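Local coordinates for protein choline dehydrogenase and related flavoproteins (Aspergillus oryzae, PDB 3Q9T) that oxidises formate as a formate oxidase of the glucose-methanol-choline oxidoreductase family, working with an 8-formyl-FAD cofactor, at residues Pro47-Pro52 / Met56-Ser61; Pro139-Pro144 / Ala160-Glu165; Asn172-Trp177 / Gln182-Asn187; Phe392-Val397 / Arg465-Leu470; Phe400-Ala403 / Pro409-Lys412. All coordinates share one frame; numbering follows the deposited sequence.

Interaction 1 of 5, residues Pro47-Pro52 / Met56-Ser61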
# COMPACT_ATOMS: atom_id res chain seq x y z
N PRO A 47 31.22 -9.86 -2.90
CA PRO A 47 30.94 -10.19 -4.30
C PRO A 47 29.65 -9.55 -4.83
O PRO A 47 29.68 -8.95 -5.90
CB PRO A 47 30.80 -11.72 -4.28
CG PRO A 47 31.68 -12.15 -3.14
CD PRO A 47 31.58 -11.05 -2.10
N GLU A 48 28.55 -9.67 -4.10
CA GLU A 48 27.28 -9.10 -4.54
C GLU A 48 27.37 -7.58 -4.74
O GLU A 48 26.60 -7.01 -5.51
CB GLU A 48 26.17 -9.42 -3.53
CG GLU A 48 26.24 -10.79 -2.92
CD GLU A 48 27.08 -10.81 -1.65
OE1 GLU A 48 28.28 -11.17 -1.73
OE2 GLU A 48 26.53 -10.47 -0.57
N ILE A 49 28.28 -6.92 -4.05
CA ILE A 49 28.48 -5.50 -4.29
C ILE A 49 29.35 -5.25 -5.52
O ILE A 49 29.02 -4.39 -6.36
CB ILE A 49 29.08 -4.77 -3.06
CG1 ILE A 49 28.00 -4.57 -2.00
CG2 ILE A 49 29.66 -3.41 -3.46
CD1 ILE A 49 28.51 -4.06 -0.65
N THR A 50 30.44 -6.00 -5.65
CA THR A 50 31.42 -5.71 -6.70
C THR A 50 31.00 -6.24 -8.08
O THR A 50 31.49 -5.77 -9.11
CB THR A 50 32.83 -6.19 -6.35
OG1 THR A 50 32.83 -7.61 -6.13
CG2 THR A 50 33.33 -5.47 -5.09
N THR A 51 30.10 -7.21 -8.06
CA THR A 51 29.63 -7.89 -9.27
C THR A 51 28.38 -7.24 -9.87
O THR A 51 27.30 -7.35 -9.30
CB THR A 51 29.24 -9.32 -8.93
OG1 THR A 51 30.34 -9.97 -8.29
CG2 THR A 51 28.82 -10.07 -10.19
N PRO A 52 28.53 -6.59 -11.03
CA PRO A 52 27.40 -5.78 -11.53
C PRO A 52 26.10 -6.55 -11.75
O PRO A 52 25.04 -5.95 -11.60
CB PRO A 52 27.92 -5.20 -12.84
CG PRO A 52 29.41 -5.15 -12.65
CD PRO A 52 29.75 -6.38 -11.82
N MET A 56 20.52 -6.04 -8.53
CA MET A 56 19.12 -6.20 -8.14
C MET A 56 18.94 -7.11 -6.92
O MET A 56 18.07 -6.86 -6.09
CB MET A 56 18.26 -6.66 -9.33
CG MET A 56 18.23 -5.60 -10.40
SD MET A 56 17.08 -5.83 -11.76
CE MET A 56 18.00 -7.01 -12.75
N ASP A 57 19.79 -8.12 -6.79
CA ASP A 57 19.72 -9.00 -5.64
C ASP A 57 20.05 -8.28 -4.34
O ASP A 57 19.82 -8.84 -3.28
CB ASP A 57 20.70 -10.17 -5.79
CG ASP A 57 20.32 -11.11 -6.94
OD1 ASP A 57 19.11 -11.31 -7.18
OD2 ASP A 57 21.25 -11.64 -7.59
N LEU A 58 20.63 -7.08 -4.40
CA LEU A 58 20.96 -6.32 -3.18
C LEU A 58 19.74 -5.69 -2.50
O LEU A 58 19.83 -5.24 -1.35
CB LEU A 58 22.00 -5.23 -3.46
CG LEU A 58 23.40 -5.69 -3.86
CD1 LEU A 58 24.20 -4.51 -4.42
CD2 LEU A 58 24.14 -6.35 -2.71
N ARG A 59 18.61 -5.65 -3.19
CA ARG A 59 17.36 -5.22 -2.57
C ARG A 59 17.00 -6.19 -1.45
O ARG A 59 17.10 -7.40 -1.60
CB ARG A 59 16.21 -5.16 -3.59
CG ARG A 59 16.33 -4.04 -4.63
CD ARG A 59 14.94 -3.67 -5.23
NE ARG A 59 14.16 -4.88 -5.43
CZ ARG A 59 12.89 -5.03 -5.10
NH1 ARG A 59 12.18 -4.04 -4.56
NH2 ARG A 59 12.31 -6.21 -5.32
N ASN A 60 16.58 -5.65 -0.32
CA ASN A 60 16.29 -6.44 0.88
C ASN A 60 17.47 -7.14 1.53
O ASN A 60 17.29 -7.85 2.53
CB ASN A 60 15.17 -7.44 0.61
CG ASN A 60 13.83 -6.76 0.52
OD1 ASN A 60 13.44 -6.01 1.42
ND2 ASN A 60 13.11 -6.98 -0.59
N SER A 61 18.67 -6.95 1.01
CA SER A 61 19.84 -7.60 1.61
C SER A 61 20.29 -6.81 2.82
O SER A 61 19.68 -5.79 3.17
CB SER A 61 20.99 -7.71 0.60
OG SER A 61 21.56 -6.44 0.33
O HOH W 1 21.67 -6.36 -11.74
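In the connection that runs from helix 47-50 to strand 67-74 of this GMC-family flavoprotein, Leu58 packs against the start of the short helix, on Glu48 and Ile49. The chain folds back on itself here: a single helical turn, then a 3-10 segment that ends at Leu58, which returns to the helix the chain has just left. Both leucine methyls take part. CD1 lies 3.6 Å from the backbone O of Glu48, and CD2 is 3.8 Å from CB of Glu48. CD2 also comes within 4.3 Å of CG1 of Ile49, a looser apolar contact. Leu58 reaches the helix because its CG stands opposite its own carbonyl carbon (chi1 -66°), which spreads the two methyls over the backbone and CB of Glu48. Glu48 meets the leucine with CB, the aliphatic root of its side chain. No direct hydrogen bond crosses between the segments, although a water bridges Pro52 O and Met56 N through two weak bonds. The side chain of Leu58 also rests on Leu96 and lies about 8 Å from the bound 8-formyl-FAD at the nearest atoms, so the contact is near the cofactor but does not touch it. Each segment is braced internally. Thr51 closes the helix by giving both its N and its OG1 to Pro47 O. Beyond Leu58 a type II turn leads to Ser61, whose N and OG approach Leu58 O from the same face of its carbonyl plane, OG at 2.7 Å.

Interaction 2 of 5, residues Pro139-Pro144 / Ala160-Glu165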
# COMPACT_ATOMS: atom_id res chain seq x y z
N PRO A 139 37.50 -1.34 -26.24
CA PRO A 139 37.23 -1.91 -27.57
C PRO A 139 37.18 -0.85 -28.66
O PRO A 139 36.86 -1.17 -29.80
CB PRO A 139 35.86 -2.58 -27.40
CG PRO A 139 35.19 -1.80 -26.31
CD PRO A 139 36.32 -1.43 -25.35
N ARG A 140 37.46 0.40 -28.33
CA ARG A 140 37.58 1.45 -29.35
C ARG A 140 36.32 1.57 -30.23
O ARG A 140 36.42 1.76 -31.44
CB ARG A 140 38.83 1.17 -30.21
CG ARG A 140 40.02 0.62 -29.38
CD ARG A 140 41.37 0.70 -30.10
NE ARG A 140 41.63 2.06 -30.57
CZ ARG A 140 42.28 2.99 -29.87
NH1 ARG A 140 42.76 2.73 -28.66
NH2 ARG A 140 42.44 4.20 -30.40
N LEU A 141 35.15 1.48 -29.61
CA LEU A 141 33.88 1.45 -30.33
C LEU A 141 33.23 2.82 -30.50
O LEU A 141 32.34 3.00 -31.34
CB LEU A 141 32.89 0.54 -29.60
CG LEU A 141 33.25 -0.93 -29.46
CD1 LEU A 141 32.15 -1.68 -28.74
CD2 LEU A 141 33.47 -1.50 -30.85
N TYR A 142 33.66 3.80 -29.71
CA TYR A 142 32.97 5.09 -29.72
C TYR A 142 33.86 6.26 -30.07
O TYR A 142 35.09 6.18 -29.98
CB TYR A 142 32.20 5.30 -28.40
CG TYR A 142 31.25 4.14 -28.13
CD1 TYR A 142 29.98 4.10 -28.70
CD2 TYR A 142 31.66 3.05 -27.37
CE1 TYR A 142 29.12 3.02 -28.49
CE2 TYR A 142 30.81 1.96 -27.16
CZ TYR A 142 29.55 1.96 -27.71
OH TYR A 142 28.73 0.87 -27.50
N SER A 143 33.24 7.36 -30.46
CA SER A 143 33.95 8.56 -30.87
C SER A 143 34.99 8.97 -29.84
O SER A 143 34.71 9.00 -28.64
CB SER A 143 32.97 9.70 -31.13
OG SER A 143 33.65 10.92 -31.37
N PRO A 144 36.20 9.28 -30.31
CA PRO A 144 37.24 9.71 -29.38
C PRO A 144 36.88 11.03 -28.70
O PRO A 144 37.44 11.34 -27.66
CB PRO A 144 38.49 9.86 -30.27
CG PRO A 144 37.99 9.91 -31.68
CD PRO A 144 36.70 9.13 -31.69
N ALA A 160 28.76 0.71 -21.74
CA ALA A 160 28.48 -0.66 -21.33
C ALA A 160 29.42 -1.61 -22.06
O ALA A 160 29.63 -1.47 -23.28
CB ALA A 160 27.02 -1.03 -21.60
N GLU A 161 30.01 -2.54 -21.33
CA GLU A 161 30.83 -3.59 -21.93
C GLU A 161 29.86 -4.59 -22.53
O GLU A 161 29.29 -5.42 -21.81
CB GLU A 161 31.77 -4.21 -20.88
CG GLU A 161 32.68 -3.12 -20.25
CD GLU A 161 33.53 -3.58 -19.05
OE1 GLU A 161 34.71 -3.14 -18.96
OE2 GLU A 161 33.04 -4.35 -18.19
N LEU A 162 29.63 -4.48 -23.84
CA LEU A 162 28.51 -5.13 -24.50
C LEU A 162 28.52 -6.65 -24.38
O LEU A 162 29.56 -7.29 -24.54
CB LEU A 162 28.44 -4.71 -25.97
CG LEU A 162 28.10 -3.23 -26.13
CD1 LEU A 162 28.21 -2.78 -27.58
CD2 LEU A 162 26.70 -2.94 -25.56
N ILE A 163 27.36 -7.22 -24.07
CA ILE A 163 27.18 -8.68 -24.07
C ILE A 163 27.06 -9.19 -25.51
O ILE A 163 26.15 -8.77 -26.23
CB ILE A 163 25.88 -9.08 -23.34
CG1 ILE A 163 25.89 -8.57 -21.90
CG2 ILE A 163 25.69 -10.60 -23.38
CD1 ILE A 163 24.59 -8.84 -21.13
N ASP A 164 27.93 -10.12 -25.93
CA ASP A 164 27.90 -10.60 -27.32
C ASP A 164 26.55 -11.18 -27.78
O ASP A 164 26.04 -10.82 -28.85
CB ASP A 164 29.03 -11.62 -27.59
CG ASP A 164 30.40 -10.96 -27.68
OD1 ASP A 164 31.42 -11.64 -27.47
OD2 ASP A 164 30.45 -9.74 -27.97
N GLU A 165 25.98 -12.06 -26.97
CA GLU A 165 24.70 -12.69 -27.26
C GLU A 165 23.57 -11.68 -27.43
O GLU A 165 22.57 -11.97 -28.09
CB GLU A 165 24.37 -13.66 -26.14
CG GLU A 165 23.01 -14.33 -26.27
CD GLU A 165 22.79 -15.40 -25.21
OE1 GLU A 165 23.62 -15.49 -24.28
OE2 GLU A 165 21.79 -16.15 -25.32
O HOH W 2 28.39 0.08 -25.13
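Leu162 meets Tyr142 and Leu141 through one methyl, and this small cluster of two leucine methyls and a phenol oxygen is the close part of a contact between two loops. Its CD1 stands 3.7 Å from the phenol oxygen OH of Tyr142 and 4.3 Å from CD1 of Leu141, so the end of one leucine touches a hydroxyl and the end of a second leucine. The tyrosine and leucine side chains run at a slant to each other, and the ring carbons stay back while the oxygen makes the approach. In Leu162, CG is turned opposite the carbonyl carbon (chi1 -66°), and the extended chi2 then carries CD1 out toward the tyrosine.

A water-mediated link lies beside these groups. The water sits 2.5 Å from Tyr142 OH and donates to Ala160 O at 2.7 Å, tying the side chain of one loop to the backbone of the other where no direct hydrogen bond joins them. The same phenol oxygen therefore has a methyl and a water as neighbours. On the loose side, Leu141 is exposed to solvent and makes only the longer methyl contact. The whole interface buries just 97 Å², in keeping with a contact at the protein surface, away from the FAD-binding residues.

Tyr142 is held from other directions as well: its ring stacks with that of His159 and meets that of His198 at an angle. The two loops flank strand 155-159, one leading into it and the other continuing toward helix 167-179, while Ala160 pairs through its backbone with Cys199 of strand 195-204 and Leu162 rests against Glu354 of strand 353-358.

Interaction 3 of 5, residues Asn172-Trp177 / Gln182-Asn187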
# COMPACT_ATOMS: atom_id res chain seq x y z
N ASN A 172 18.11 -5.08 -33.44
CA ASN A 172 16.66 -4.94 -33.64
C ASN A 172 16.02 -3.72 -32.95
O ASN A 172 15.16 -3.06 -33.53
CB ASN A 172 15.95 -6.22 -33.25
CG ASN A 172 16.05 -7.28 -34.34
OD1 ASN A 172 15.31 -7.25 -35.32
ND2 ASN A 172 16.97 -8.21 -34.16
N LEU A 173 16.48 -3.43 -31.73
CA LEU A 173 15.98 -2.29 -30.96
C LEU A 173 16.36 -1.02 -31.68
O LEU A 173 15.57 -0.07 -31.75
CB LEU A 173 16.59 -2.30 -29.54
CG LEU A 173 16.19 -1.19 -28.55
CD1 LEU A 173 14.68 -1.00 -28.51
CD2 LEU A 173 16.74 -1.43 -27.12
N THR A 174 17.57 -0.99 -32.21
CA THR A 174 18.06 0.17 -32.93
C THR A 174 17.21 0.40 -34.19
O THR A 174 16.74 1.53 -34.44
CB THR A 174 19.57 0.04 -33.28
OG1 THR A 174 20.33 0.05 -32.06
CG2 THR A 174 20.02 1.20 -34.17
N LYS A 175 17.00 -0.67 -34.94
CA LYS A 175 16.17 -0.61 -36.15
C LYS A 175 14.76 -0.11 -35.80
O LYS A 175 14.21 0.77 -36.48
CB LYS A 175 16.08 -2.01 -36.76
CG LYS A 175 16.23 -2.08 -38.27
CD LYS A 175 16.06 -3.52 -38.78
CE LYS A 175 17.25 -4.41 -38.44
NZ LYS A 175 17.00 -5.85 -38.74
N ALA A 176 14.19 -0.67 -34.74
CA ALA A 176 12.85 -0.30 -34.31
C ALA A 176 12.77 1.19 -34.01
O ALA A 176 11.89 1.89 -34.50
CB ALA A 176 12.44 -1.12 -33.09
N TRP A 177 13.74 1.67 -33.22
CA TRP A 177 13.81 3.07 -32.82
C TRP A 177 13.84 4.02 -34.01
O TRP A 177 13.08 4.99 -34.07
CB TRP A 177 15.04 3.30 -31.93
CG TRP A 177 15.07 4.64 -31.25
CD1 TRP A 177 15.66 5.78 -31.71
CD2 TRP A 177 14.46 4.98 -30.00
NE1 TRP A 177 15.46 6.81 -30.83
CE2 TRP A 177 14.73 6.34 -29.76
CE3 TRP A 177 13.73 4.25 -29.05
CZ2 TRP A 177 14.28 7.00 -28.62
CZ3 TRP A 177 13.29 4.91 -27.91
CH2 TRP A 177 13.56 6.27 -27.70
N GLN A 182 12.77 8.38 -34.67
CA GLN A 182 13.49 8.97 -33.54
C GLN A 182 14.98 8.82 -33.78
O GLN A 182 15.43 7.83 -34.35
CB GLN A 182 13.11 8.29 -32.22
CG GLN A 182 11.67 8.53 -31.78
CD GLN A 182 11.40 10.01 -31.50
OE1 GLN A 182 10.46 10.58 -32.04
NE2 GLN A 182 12.23 10.62 -30.66
N PRO A 183 15.76 9.81 -33.32
CA PRO A 183 17.19 9.86 -33.62
C PRO A 183 17.98 8.90 -32.75
O PRO A 183 17.57 8.58 -31.64
CB PRO A 183 17.58 11.30 -33.25
CG PRO A 183 16.29 12.00 -32.86
CD PRO A 183 15.31 10.95 -32.50
N LEU A 184 19.10 8.44 -33.29
CA LEU A 184 20.17 7.85 -32.51
C LEU A 184 21.06 9.00 -31.99
O LEU A 184 21.22 10.02 -32.67
CB LEU A 184 20.99 6.94 -33.42
CG LEU A 184 20.84 5.42 -33.30
CD1 LEU A 184 19.44 4.98 -32.86
CD2 LEU A 184 21.28 4.76 -34.60
N ILE A 185 21.66 8.83 -30.82
CA ILE A 185 22.55 9.85 -30.29
C ILE A 185 23.60 9.24 -29.36
O ILE A 185 23.29 8.36 -28.55
CB ILE A 185 21.78 10.97 -29.54
CG1 ILE A 185 22.73 12.13 -29.19
CG2 ILE A 185 21.09 10.42 -28.28
CD1 ILE A 185 22.03 13.38 -28.66
N GLU A 186 24.84 9.68 -29.50
CA GLU A 186 25.93 9.15 -28.68
C GLU A 186 26.47 10.18 -27.70
O GLU A 186 26.82 9.85 -26.55
CB GLU A 186 27.05 8.58 -29.55
CG GLU A 186 26.70 7.28 -30.24
CD GLU A 186 26.07 6.24 -29.30
OE1 GLU A 186 26.25 6.31 -28.06
OE2 GLU A 186 25.36 5.35 -29.81
N ASN A 187 26.55 11.43 -28.13
CA ASN A 187 26.95 12.48 -27.22
C ASN A 187 25.80 13.09 -26.45
O ASN A 187 25.18 14.05 -26.89
CB ASN A 187 27.72 13.60 -27.94
CG ASN A 187 28.19 14.66 -26.96
OD1 ASN A 187 28.20 14.41 -25.75
ND2 ASN A 187 28.55 15.85 -27.46
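Trp177 presents one face of its indole to Gln182 and the N-H side of its five-membered ring to Pro183. CB of Gln182 sits 3.0 Å above the ring plane, offset toward the rim and 3.1 Å from NE1, while the amide beyond it turns away and stands nearly perpendicular to the indole, the planes 86° apart. The indole reaches the returning chain because its CG points opposite the backbone N of Trp177 (chi1 -169°). From there NE1 donates to Pro183 O at 2.9 Å. This bond is bent, 134° at the hydrogen, and the donor stands above the carbonyl plane. A weak bond from Gln182 N to Trp177 O adds a backbone link.

Leu184 extends the contact along the helix. Its CD1 approaches CD1 of Trp177 obliquely at 4.0 Å, and its CD2 meets CG2 of Thr174 at 3.8 Å, the two side chains crossing at about a right angle. The methyl of Thr174 serves this contact while its OG1 bonds to Arg170 O, one turn back.

Helix 167-179 is thus fastened to the chain that leaves it; Trp177 and Leu184 also rest on Leu196 of strand 195-204, and Leu470 of helix 454-473 packs against Trp177.

Interaction 4 of 5, residues Phe392-Val397 / Arg465-Leu470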
# COMPACT_ATOMS: atom_id res chain seq x y z
N PHE A 392 11.01 11.37 -21.28
CA PHE A 392 11.29 10.09 -20.63
C PHE A 392 12.73 9.65 -20.74
O PHE A 392 13.44 10.07 -21.65
CB PHE A 392 10.40 8.98 -21.20
CG PHE A 392 8.96 9.14 -20.86
CD1 PHE A 392 8.42 8.46 -19.77
CD2 PHE A 392 8.14 9.99 -21.60
CE1 PHE A 392 7.07 8.63 -19.43
CE2 PHE A 392 6.80 10.16 -21.28
CZ PHE A 392 6.26 9.48 -20.19
N GLU A 393 13.15 8.84 -19.78
CA GLU A 393 14.27 7.93 -19.98
C GLU A 393 13.65 6.56 -20.10
O GLU A 393 12.93 6.11 -19.21
CB GLU A 393 15.28 7.96 -18.83
CG GLU A 393 16.22 6.75 -18.84
CD GLU A 393 17.41 6.87 -17.88
OE1 GLU A 393 18.14 5.86 -17.71
OE2 GLU A 393 17.64 7.96 -17.32
N LEU A 394 13.91 5.91 -21.23
CA LEU A 394 13.46 4.55 -21.46
C LEU A 394 14.62 3.58 -21.37
O LEU A 394 15.50 3.54 -22.24
CB LEU A 394 12.80 4.44 -22.83
CG LEU A 394 11.64 5.40 -23.00
CD1 LEU A 394 11.04 5.32 -24.43
CD2 LEU A 394 10.59 5.11 -21.93
N ASP A 395 14.65 2.82 -20.28
CA ASP A 395 15.68 1.82 -20.06
C ASP A 395 15.22 0.48 -20.56
O ASP A 395 14.20 -0.04 -20.11
CB ASP A 395 16.04 1.73 -18.58
CG ASP A 395 16.45 3.07 -18.01
OD1 ASP A 395 17.28 3.77 -18.66
OD2 ASP A 395 15.91 3.44 -16.95
N PHE A 396 15.99 -0.09 -21.48
CA PHE A 396 15.68 -1.38 -22.03
C PHE A 396 16.55 -2.45 -21.40
O PHE A 396 17.60 -2.80 -21.94
CB PHE A 396 15.84 -1.34 -23.54
CG PHE A 396 14.99 -0.29 -24.18
CD1 PHE A 396 13.65 -0.55 -24.44
CD2 PHE A 396 15.50 0.95 -24.49
CE1 PHE A 396 12.84 0.42 -25.01
CE2 PHE A 396 14.70 1.93 -25.06
CZ PHE A 396 13.37 1.66 -25.32
N VAL A 397 16.11 -2.97 -20.26
CA VAL A 397 16.88 -3.96 -19.52
C VAL A 397 16.67 -5.31 -20.19
O VAL A 397 15.53 -5.72 -20.39
CB VAL A 397 16.43 -4.03 -18.04
CG1 VAL A 397 17.27 -5.02 -17.27
CG2 VAL A 397 16.52 -2.66 -17.41
N ARG A 465 2.58 3.99 -24.08
CA ARG A 465 2.09 3.78 -25.45
C ARG A 465 3.24 3.92 -26.46
O ARG A 465 3.44 3.04 -27.30
CB ARG A 465 0.93 4.71 -25.79
CG ARG A 465 0.13 4.26 -27.03
CD ARG A 465 -0.88 5.33 -27.47
NE ARG A 465 -1.61 5.85 -26.32
CZ ARG A 465 -2.58 5.21 -25.69
NH1 ARG A 465 -2.95 4.00 -26.09
NH2 ARG A 465 -3.17 5.77 -24.63
N PHE A 466 4.00 5.00 -26.36
CA PHE A 466 5.18 5.16 -27.20
C PHE A 466 6.09 3.92 -27.15
O PHE A 466 6.55 3.47 -28.20
CB PHE A 466 5.97 6.40 -26.78
CG PHE A 466 7.34 6.50 -27.39
CD1 PHE A 466 7.59 7.40 -28.41
CD2 PHE A 466 8.38 5.71 -26.92
CE1 PHE A 466 8.85 7.51 -28.98
CE2 PHE A 466 9.65 5.80 -27.48
CZ PHE A 466 9.89 6.70 -28.50
N SER A 467 6.34 3.39 -25.96
CA SER A 467 7.21 2.22 -25.83
C SER A 467 6.63 0.98 -26.50
O SER A 467 7.37 0.20 -27.11
CB SER A 467 7.55 1.90 -24.37
OG SER A 467 8.15 3.00 -23.73
N TYR A 468 5.32 0.80 -26.36
CA TYR A 468 4.59 -0.31 -26.98
C TYR A 468 4.61 -0.24 -28.51
O TYR A 468 4.92 -1.23 -29.19
CB TYR A 468 3.16 -0.39 -26.44
CG TYR A 468 3.02 -1.40 -25.32
CD1 TYR A 468 2.34 -2.60 -25.52
CD2 TYR A 468 3.63 -1.18 -24.09
CE1 TYR A 468 2.24 -3.55 -24.50
CE2 TYR A 468 3.52 -2.11 -23.06
CZ TYR A 468 2.83 -3.29 -23.27
OH TYR A 468 2.73 -4.22 -22.26
N ASP A 469 4.32 0.94 -29.05
CA ASP A 469 4.45 1.19 -30.49
C ASP A 469 5.82 0.80 -31.00
O ASP A 469 5.95 0.11 -32.00
CB ASP A 469 4.22 2.67 -30.80
CG ASP A 469 2.79 3.07 -30.62
OD1 ASP A 469 1.94 2.17 -30.51
OD2 ASP A 469 2.51 4.29 -30.60
N LEU A 470 6.85 1.23 -30.28
CA LEU A 470 8.23 1.02 -30.68
C LEU A 470 8.54 -0.46 -30.77
O LEU A 470 9.19 -0.93 -31.70
CB LEU A 470 9.13 1.69 -29.63
CG LEU A 470 10.65 1.85 -29.66
CD1 LEU A 470 11.28 1.05 -28.54
CD2 LEU A 470 11.33 1.60 -31.01
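Leu394, on a strand of the large mixed sheet of this GMC oxidoreductase, reaches toward Phe466 and Ser467 on helix 454-473, which packs over the sheet. Axes of the short segments pass 11.0 Å apart at an angle of 42°, a strand-on-helix packing bridged wholly by side chains. From CB of Leu394, which points to the helix, the chain runs to a CG set opposite the carbonyl carbon (chi1 -57°), where it forks. CB and CG themselves stay back from the helix, and the two methyls make the contact. CD1 approaches the Phe466 ring obliquely, 3.4 Å from CE2. CD2 meets the hydroxyl of Ser467, 3.7 Å from OG. That hydroxyl is already engaged in a hydrogen bond with Gly463 O, one turn back in the helix, so a polar group can lie against the leucine with its bonding provided for within the helix.

Two residues along the strand, Phe396 repeats the scheme one turn further on the helix. Phe396 and Leu470 approach from opposite directions, and all five touching residues are buried. Leu173 of helix 167-179 packs against both of this second pair, so sheet and two helices meet here. Leu470 CD1 sits almost evenly between two atoms of the phenyl ring, 3.9 Å from CE1 and 3.9 Å from CZ of Phe396.

Interaction 5 of 5, residues Phe400-Ala403 / Pro409-Lys412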
# COMPACT_ATOMS: atom_id res chain seq x y z
N PHE A 400 14.38 -10.26 -17.34
CA PHE A 400 13.40 -9.94 -16.31
C PHE A 400 14.13 -9.30 -15.14
O PHE A 400 15.12 -9.85 -14.66
CB PHE A 400 12.67 -11.19 -15.82
CG PHE A 400 11.59 -10.88 -14.82
CD1 PHE A 400 10.31 -10.56 -15.24
CD2 PHE A 400 11.85 -10.90 -13.46
CE1 PHE A 400 9.30 -10.28 -14.33
CE2 PHE A 400 10.84 -10.62 -12.54
CZ PHE A 400 9.56 -10.31 -12.98
N GLY A 401 13.64 -8.15 -14.67
CA GLY A 401 14.28 -7.46 -13.56
C GLY A 401 13.40 -7.35 -12.32
O GLY A 401 12.44 -6.57 -12.29
N THR A 402 13.75 -8.11 -11.28
CA THR A 402 12.99 -8.12 -10.03
C THR A 402 12.90 -6.74 -9.44
O THR A 402 11.91 -6.42 -8.82
CB THR A 402 13.61 -9.04 -8.97
OG1 THR A 402 15.01 -8.78 -8.89
CG2 THR A 402 13.38 -10.51 -9.34
N ALA A 403 13.95 -5.93 -9.63
CA ALA A 403 13.98 -4.58 -9.07
C ALA A 403 12.88 -3.68 -9.64
O ALA A 403 12.59 -2.62 -9.09
CB ALA A 403 15.35 -3.92 -9.29
N PRO A 409 5.56 -12.35 -9.63
CA PRO A 409 6.61 -13.34 -9.45
C PRO A 409 7.57 -13.35 -10.64
O PRO A 409 7.28 -12.81 -11.71
CB PRO A 409 5.85 -14.67 -9.34
CG PRO A 409 4.50 -14.41 -9.92
CD PRO A 409 4.22 -12.94 -9.76
N THR A 410 8.73 -13.94 -10.43
CA THR A 410 9.68 -14.13 -11.51
C THR A 410 9.19 -15.26 -12.39
O THR A 410 8.92 -16.36 -11.90
CB THR A 410 11.06 -14.47 -10.97
OG1 THR A 410 11.52 -13.40 -10.14
CG2 THR A 410 12.03 -14.68 -12.13
N PRO A 411 9.06 -15.00 -13.70
CA PRO A 411 8.59 -16.09 -14.57
C PRO A 411 9.55 -17.28 -14.51
O PRO A 411 10.76 -17.08 -14.33
CB PRO A 411 8.59 -15.46 -15.97
CG PRO A 411 8.58 -13.98 -15.74
CD PRO A 411 9.33 -13.76 -14.46
N LYS A 412 9.02 -18.48 -14.64
CA LYS A 412 9.80 -19.71 -14.54
C LYS A 412 10.54 -20.06 -15.82
O LYS A 412 11.57 -20.73 -15.77
CB LYS A 412 8.89 -20.86 -14.12
CG LYS A 412 8.25 -20.68 -12.74
CD LYS A 412 7.15 -21.71 -12.49
CE LYS A 412 6.57 -21.56 -11.09
NZ LYS A 412 7.63 -21.71 -10.05
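Pro409, Thr410 and Pro411 pass in turn along the ring of Phe400, near the two ends of the excursion that links strand 392-397 to strand 415-423. Pro409 contributes its backbone: its carbonyl O lies 3.6 Å from CZ of Phe400, approaching the ring obliquely, and is also hydrogen-bonded by Tyr485 OH. Its CB points away from the 400-403 segment, and its side chain packs on Trp487 of the second subunit, which brings the dimer interface up to the edge of this contact.

Thr410 comes next and meets two residues. Its OG1 stands 3.7 Å from CE2 of Phe400 and 3.5 Å from CG2 of Thr402, while its methyl CG2 rests 4.0 Å from CD2 of Phe400. The threonine and phenylalanine side chains cross obliquely, and OG1 and CG2 both reach the ring.

Pro411 then takes a face of the ring. Its CD is 3.5 Å from the centroid of the Phe400 ring and just 13° off the ring normal, a CH-pi contact placed over the centre. The aromatic ring reaches this position with CG set opposite the backbone N (chi1 -176°), turned toward the returning chain. CG of Pro411 follows more loosely, 3.9 Å from CD1 of Phe400.

No hydrogen bond joins the two segments. The contact therefore depends on shape and dispersion, to which the CH groups beside the proline nitrogen add a modest electrostatic part: being next to an electron-withdrawing amide, the CD hydrogens are probably slightly positive and suited to the pi cloud of Phe400.

Overall arrangement
The first three interactions follow one another along the chain; interaction 5 is nested inside the loop closed by interaction 4. Interactions 3 and 4 touch and form one continuous packing region, their centres 12 Å apart, where helices 167-179 and 454-473 meet beside strand 392-397 of the mixed sheet. Interaction 2, its centre about 16 Å from that of interaction 3, lies at the surface, in loops next to strands 133-136 and 155-159 of the same sheet. Interactions 1 and 5, with centres 16 Å apart, touch where Met56 and Arg59 pack on residues 401-403. Loops distant in sequence thus gather near the cofactor, while the sheet and its helices build the body beside it.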